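Local coordinates for nucleoprotein (Human coronavirus NL63, PDB 5N4K), which probably packages the positive-strand viral RNA genome into a helical ribonucleocapsid, the part here being its N-terminal RNA-binding domain, at residues A[35-40]-A[143-148]. Residues are numbered along the deposited sequence; the frame is centred on the assembly and turned at random. Where two conformers were deposited one is given.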
loop_
_atom_site.group_PDB
_atom_site.type_symbol
_atom_site.label_atom_id
_atom_site.label_comp_id
_atom_site.label_asym_id
_atom_site.label_seq_id
_atom_site.Cartn_x
_atom_site.Cartn_y
_atom_site.Cartn_z
ATOM N N LEU A 35 -10.218 -10.025 -3.687
ATOM C CA LEU A 35 -10.245 -11.003 -4.744
ATOM C C LEU A 35 -8.817 -11.522 -4.898
ATOM O O LEU A 35 -7.801 -10.834 -4.610
ATOM C CB LEU A 35 -10.703 -10.435 -6.073
ATOM C CG LEU A 35 -12.013 -9.699 -5.981
ATOM C CD1 LEU A 35 -12.319 -9.078 -7.381
ATOM C CD2 LEU A 35 -13.105 -10.574 -5.484
ATOM N N LEU A 36 -8.724 -12.745 -5.467
ATOM C CA LEU A 36 -7.484 -13.346 -5.827
ATOM C C LEU A 36 -7.334 -13.274 -7.370
ATOM O O LEU A 36 -8.286 -13.564 -8.079
ATOM C CB LEU A 36 -7.575 -14.830 -5.321
ATOM C CG LEU A 36 -6.262 -15.489 -5.262
ATOM C CD1 LEU A 36 -5.378 -14.943 -4.120
ATOM C CD2 LEU A 36 -6.554 -16.996 -5.068
ATOM N N VAL A 37 -6.140 -12.950 -7.842
ATOM C CA VAL A 37 -5.868 -12.881 -9.279
ATOM C C VAL A 37 -5.020 -14.067 -9.658
ATOM O O VAL A 37 -3.820 -14.079 -9.382
ATOM C CB VAL A 37 -5.161 -11.599 -9.665
ATOM C CG1 VAL A 37 -5.138 -11.475 -11.165
ATOM C CG2 VAL A 37 -5.905 -10.384 -9.171
ATOM N N SER A 38 -5.665 -15.087 -10.259
ATOM C CA SER A 38 -4.921 -16.286 -10.643
ATOM C C SER A 38 -4.456 -16.132 -12.113
ATOM O O SER A 38 -4.503 -15.007 -12.718
ATOM C CB SER A 38 -5.780 -17.508 -10.342
ATOM O OG SER A 38 -6.039 -17.564 -8.913
ATOM N N SER A 39 -4.119 -17.194 -12.767
ATOM C CA SER A 39 -3.427 -17.087 -14.109
ATOM C C SER A 39 -2.222 -16.067 -14.222
ATOM O O SER A 39 -1.665 -15.661 -13.199
ATOM C CB SER A 39 -4.474 -16.941 -15.220
ATOM O OG SER A 39 -4.009 -17.346 -16.482
ATOM N N ASP A 40 -1.801 -15.705 -15.451
ATOM C CA ASP A 40 -0.572 -14.907 -15.653
ATOM C C ASP A 40 -0.742 -13.358 -15.702
ATOM O O ASP A 40 0.077 -12.571 -15.138
ATOM C CB ASP A 40 0.254 -15.411 -16.888
ATOM C CG ASP A 40 -0.595 -15.833 -18.126
ATOM O OD1 ASP A 40 -1.807 -15.553 -18.252
ATOM O OD2 ASP A 40 -0.012 -16.507 -19.006
ATOM N N PRO A 143 -12.535 -15.146 -15.605
ATOM C CA PRO A 143 -12.008 -16.427 -15.106
ATOM C C PRO A 143 -10.825 -16.285 -14.167
ATOM O O PRO A 143 -10.606 -17.118 -13.284
ATOM C CB PRO A 143 -11.610 -17.128 -16.396
ATOM C CG PRO A 143 -12.425 -16.579 -17.414
ATOM C CD PRO A 143 -12.617 -15.111 -17.085
ATOM N N GLU A 144 -10.058 -15.208 -14.308
ATOM C CA GLU A 144 -8.834 -15.009 -13.485
ATOM C C GLU A 144 -9.081 -14.425 -12.107
ATOM O O GLU A 144 -8.132 -14.349 -11.346
ATOM C CB GLU A 144 -7.917 -14.068 -14.242
ATOM C CG GLU A 144 -7.481 -14.503 -15.628
ATOM C CD GLU A 144 -8.457 -14.147 -16.755
ATOM O OE1 GLU A 144 -9.606 -13.602 -16.541
ATOM O OE2 GLU A 144 -8.020 -14.530 -17.894
ATOM N N LEU A 145 -10.293 -14.055 -11.796
ATOM C CA LEU A 145 -10.661 -13.455 -10.531
ATOM C C LEU A 145 -11.594 -14.379 -9.683
ATOM O O LEU A 145 -12.513 -14.986 -10.233
ATOM C CB LEU A 145 -11.407 -12.106 -10.706
ATOM C CG LEU A 145 -10.560 -11.025 -11.349
ATOM C CD1 LEU A 145 -11.427 -9.774 -11.388
ATOM C CD2 LEU A 145 -9.331 -10.724 -10.537
ATOM N N SER A 146 -11.287 -14.478 -8.400
ATOM C CA SER A 146 -12.188 -15.197 -7.463
ATOM C C SER A 146 -12.216 -14.544 -6.129
ATOM O O SER A 146 -11.269 -13.849 -5.732
ATOM C CB SER A 146 -11.683 -16.661 -7.349
ATOM O OG SER A 146 -10.435 -16.754 -6.771
ATOM N N VAL A 147 -13.320 -14.675 -5.441
ATOM C CA VAL A 147 -13.401 -14.088 -4.126
ATOM C C VAL A 147 -12.628 -14.941 -3.136
ATOM O O VAL A 147 -12.671 -16.197 -3.172
ATOM C CB VAL A 147 -14.826 -13.931 -3.641
ATOM C CG1 VAL A 147 -14.830 -13.399 -2.225
ATOM C CG2 VAL A 147 -15.648 -13.095 -4.578
ATOM N N VAL A 148 -11.933 -14.318 -2.247
ATOM C CA VAL A 148 -11.317 -14.951 -1.110
ATOM C C VAL A 148 -12.444 -15.047 -0.032
ATOM O O VAL A 148 -13.022 -14.019 0.435
ATOM C CB VAL A 148 -10.066 -14.163 -0.655
ATOM C CG1 VAL A 148 -9.472 -14.831 0.572
ATOM C CG2 VAL A 148 -9.049 -14.076 -1.787
HETATM O O HOH W 1 -8.516 -16.276 -8.642
#
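L36 and S146 face each other as an antiparallel hydrogen-bonded pair, joining strand 35-37 to strand 145-147, an outermost strand of the domain's antiparallel sheet within this chain. L36 N donates to S146 O (2.8 Å), a nearly straight bond of 166° at the hydrogen; the return bond from S146 N to L36 O is longer, at 3.2 Å. Two residues further along, past the non-hydrogen-bonded pair V37 and L145, S38 N donates to E144 O (2.8 Å). The CA-H groups of L35, L145 and V37 approach the same oxygens, S146 O, L36 O and E144 O respectively.

On the face that carries L36 and S146, a water donates to L36 O and hydrogen-bonds to S146 OG (2.7 Å) and S38 OG, tying both strands together. Chi1 of 65° sets S146 OG between its own backbone N and carbonyl carbon, where it also lies near L36 CB. From the residue after the strand, V148 CG2 packs against L36 CB at 3.9 Å.

The other face is apolar. V37 CG2 meets L145 CD2 at 3.7 Å, the two side chains lying side by side and pointing the same way. L35 CD1 lies near L145 CD1, while at the diverging end of the pairing L35 CD2 reaches V147 CG2 (3.7 Å). V46 of helix 43-46 packs on V37 and L145, and L51 on L35 and L145. Strand 80-90 flanks strand 35-37 through backbone hydrogen bonds of L35 with V86 and V37 with P84.

At the loop end, S39 CB rests on E144 CG, and the E144 carboxylate forms a salt bridge with K41. The pairing is thus two-sided: buried L35, V37 and L145 pack on one face, while on the other L36 O takes the S146 amide and a water held in turn by the S38 and S146 hydroxyls.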